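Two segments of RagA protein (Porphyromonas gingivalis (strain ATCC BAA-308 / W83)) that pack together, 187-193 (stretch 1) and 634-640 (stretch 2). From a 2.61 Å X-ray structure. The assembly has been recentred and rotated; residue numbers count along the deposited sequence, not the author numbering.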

# COMPACT_ATOMS: atom_id res chain seq x y z
N LYS A 187 7.89 42.11 3.35
CA LYS A 187 8.14 42.13 4.78
C LYS A 187 7.02 42.74 5.62
O LYS A 187 6.93 42.42 6.80
CB LYS A 187 9.45 42.87 5.07
CG LYS A 187 10.60 42.44 4.18
CD LYS A 187 11.96 42.92 4.71
CE LYS A 187 12.73 43.71 3.64
NZ LYS A 187 14.04 44.28 4.11
N ASP A 188 6.18 43.61 5.05
CA ASP A 188 5.22 44.38 5.83
C ASP A 188 3.79 44.16 5.34
O ASP A 188 3.53 43.70 4.23
CB ASP A 188 5.54 45.87 5.77
CG ASP A 188 5.12 46.49 4.47
OD1 ASP A 188 5.81 46.24 3.47
OD2 ASP A 188 4.10 47.18 4.45
N ALA A 189 2.85 44.57 6.20
CA ALA A 189 1.43 44.28 6.00
C ALA A 189 0.88 44.95 4.75
O ALA A 189 -0.11 44.46 4.17
CB ALA A 189 0.63 44.72 7.22
N SER A 190 1.45 46.07 4.34
CA SER A 190 0.98 46.70 3.12
C SER A 190 1.44 45.92 1.89
O SER A 190 0.73 45.90 0.88
CB SER A 190 1.48 48.14 3.04
OG SER A 190 1.24 48.73 1.78
N ALA A 191 2.60 45.27 1.98
CA ALA A 191 3.16 44.54 0.85
C ALA A 191 2.60 43.13 0.73
O ALA A 191 2.75 42.53 -0.33
CB ALA A 191 4.68 44.46 0.94
N THR A 192 2.00 42.59 1.79
CA THR A 192 1.49 41.23 1.80
C THR A 192 -0.03 41.19 1.93
O THR A 192 -0.58 40.26 2.52
CB THR A 192 2.12 40.43 2.94
OG1 THR A 192 1.57 40.86 4.20
CG2 THR A 192 3.60 40.64 2.98
N SER A 193 -0.72 42.19 1.39
CA SER A 193 -2.15 42.30 1.65
C SER A 193 -3.00 41.35 0.81
O SER A 193 -4.12 41.02 1.23
CB SER A 193 -2.59 43.74 1.43
OG SER A 193 -2.00 44.27 0.27
N MET A 634 5.35 54.47 5.09
CA MET A 634 4.94 53.77 6.29
C MET A 634 3.67 52.97 6.04
O MET A 634 2.83 53.34 5.21
CB MET A 634 4.73 54.70 7.47
CG MET A 634 3.64 55.71 7.28
SD MET A 634 3.95 57.07 8.41
CE MET A 634 5.36 57.84 7.64
N SER A 635 3.53 51.87 6.78
CA SER A 635 2.43 50.94 6.67
C SER A 635 1.91 50.61 8.06
O SER A 635 2.66 50.60 9.04
CB SER A 635 2.87 49.64 5.98
OG SER A 635 3.22 48.64 6.93
N TYR A 636 0.62 50.35 8.14
CA TYR A 636 0.07 49.67 9.30
C TYR A 636 -0.99 48.71 8.83
O TYR A 636 -1.80 49.04 7.95
CB TYR A 636 -0.53 50.62 10.33
CG TYR A 636 -1.05 49.83 11.50
CD1 TYR A 636 -0.18 49.31 12.44
CD2 TYR A 636 -2.40 49.54 11.62
CE1 TYR A 636 -0.64 48.55 13.50
CE2 TYR A 636 -2.87 48.78 12.67
CZ TYR A 636 -1.98 48.29 13.61
OH TYR A 636 -2.43 47.53 14.66
N GLY A 637 -1.01 47.53 9.42
CA GLY A 637 -1.96 46.54 8.96
C GLY A 637 -1.96 45.32 9.84
O GLY A 637 -1.07 45.12 10.66
N THR A 638 -2.99 44.50 9.64
CA THR A 638 -3.17 43.25 10.35
C THR A 638 -3.08 42.09 9.37
O THR A 638 -3.45 42.21 8.20
CB THR A 638 -4.52 43.19 11.06
OG1 THR A 638 -5.57 43.52 10.14
CG2 THR A 638 -4.53 44.18 12.19
N THR A 639 -2.59 40.96 9.88
CA THR A 639 -2.37 39.77 9.08
C THR A 639 -2.66 38.57 9.96
O THR A 639 -2.45 38.60 11.17
CB THR A 639 -0.93 39.68 8.56
OG1 THR A 639 -0.04 39.63 9.69
CG2 THR A 639 -0.57 40.87 7.66
N GLY A 640 -3.13 37.50 9.34
CA GLY A 640 -3.41 36.29 10.06
C GLY A 640 -2.27 35.29 9.95
O GLY A 640 -1.43 35.37 9.05

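Stretch 2 is an extended β-strand, Met 634 to Gly 640, that enters from earlier in the chain and runs on beyond it. Stretch 1 is a compact turn: Ala 189, Ser 190 and Ala 191 have helical phi/psi values but lack the regular bonds of a helix, and the flanking residues are loop or turn. The two segments lie at least 445 residues apart in sequence wherever they touch, yet the backbones come close, with the CA of Ala 189 5.0 Å from the CA of Gly 637 and the CA of Ser 190 5.7 Å from the CA of Ser 635. No backbone hydrogen bond links them, so the turn does not extend a sheet; it meets the strand through side chains and, at Gly 637, through the methyl of Ala 189 against bare backbone.

The turn is held from within by Asp 188. Asp 188 O accepts a hydrogen bond from Ala 191 N at 2.9 Å and a weak one from Thr 192 N at 3.1 Å; Thr 192 OG1 adds a weak bond to the same Asp 188 O at 3.5 Å. The side chain, in the p rotamer, folds over the start of the turn, where Asp 188 OD2 accepts from Ser 190 N at 2.9 Å and, weakly, from Ala 191 N at 3.5 Å. The carboxylate thus receives the amide of Ser 190, which has no backbone acceptor within the stretch, and adds a weak second acceptor for the amide of Ala 191, already bonded to Asp 188 O. Farther along, Ser 193 OG donates to Ser 190 O at 3.2 Å.

The strand alternates in the usual way: Ser 635 and Thr 639 direct their CA-to-CB bonds toward the turn, while Met 634, Tyr 636 and Thr 638 direct theirs away. Gly 637 falls between the two inward residues, and the methyl of Ala 189 occupies the space beside it, Ala 189 CB lying 3.6 Å from Gly 637 CA. The absence of a side chain matters here, because a CB at Gly 637 would point toward the turn and sit only 2.7 Å from Ala 189 CB, a clash. Ala 189 is the most extensively covered residue of the turn, and its small methyl also packs against Thr 639, with Ala 189 CB 4.1 Å from Thr 639 CG2.

The single hydrogen bond between the stretches joins Ser 635 OG, the donor, to Asp 188 OD2 at 3.0 Å; it is weak. The carboxylate oxygen that receives amides of the turn thus also meets the strand hydroxyl, tying the turn's internal bonding to the contact. Beside this polar link, Ser 190 CB and Ser 635 CB approach to 3.6 Å, a van der Waals contact between methylene groups. Near the other end of the contact, Thr 639 CG2 lies 4.1 Å from Thr 192 OG1, a looser approach of methyl to hydroxyl with no hydrogen bond. The interface is small, burying 234 Å² over both sides, and combines one weak polar link with close packing of small side chains.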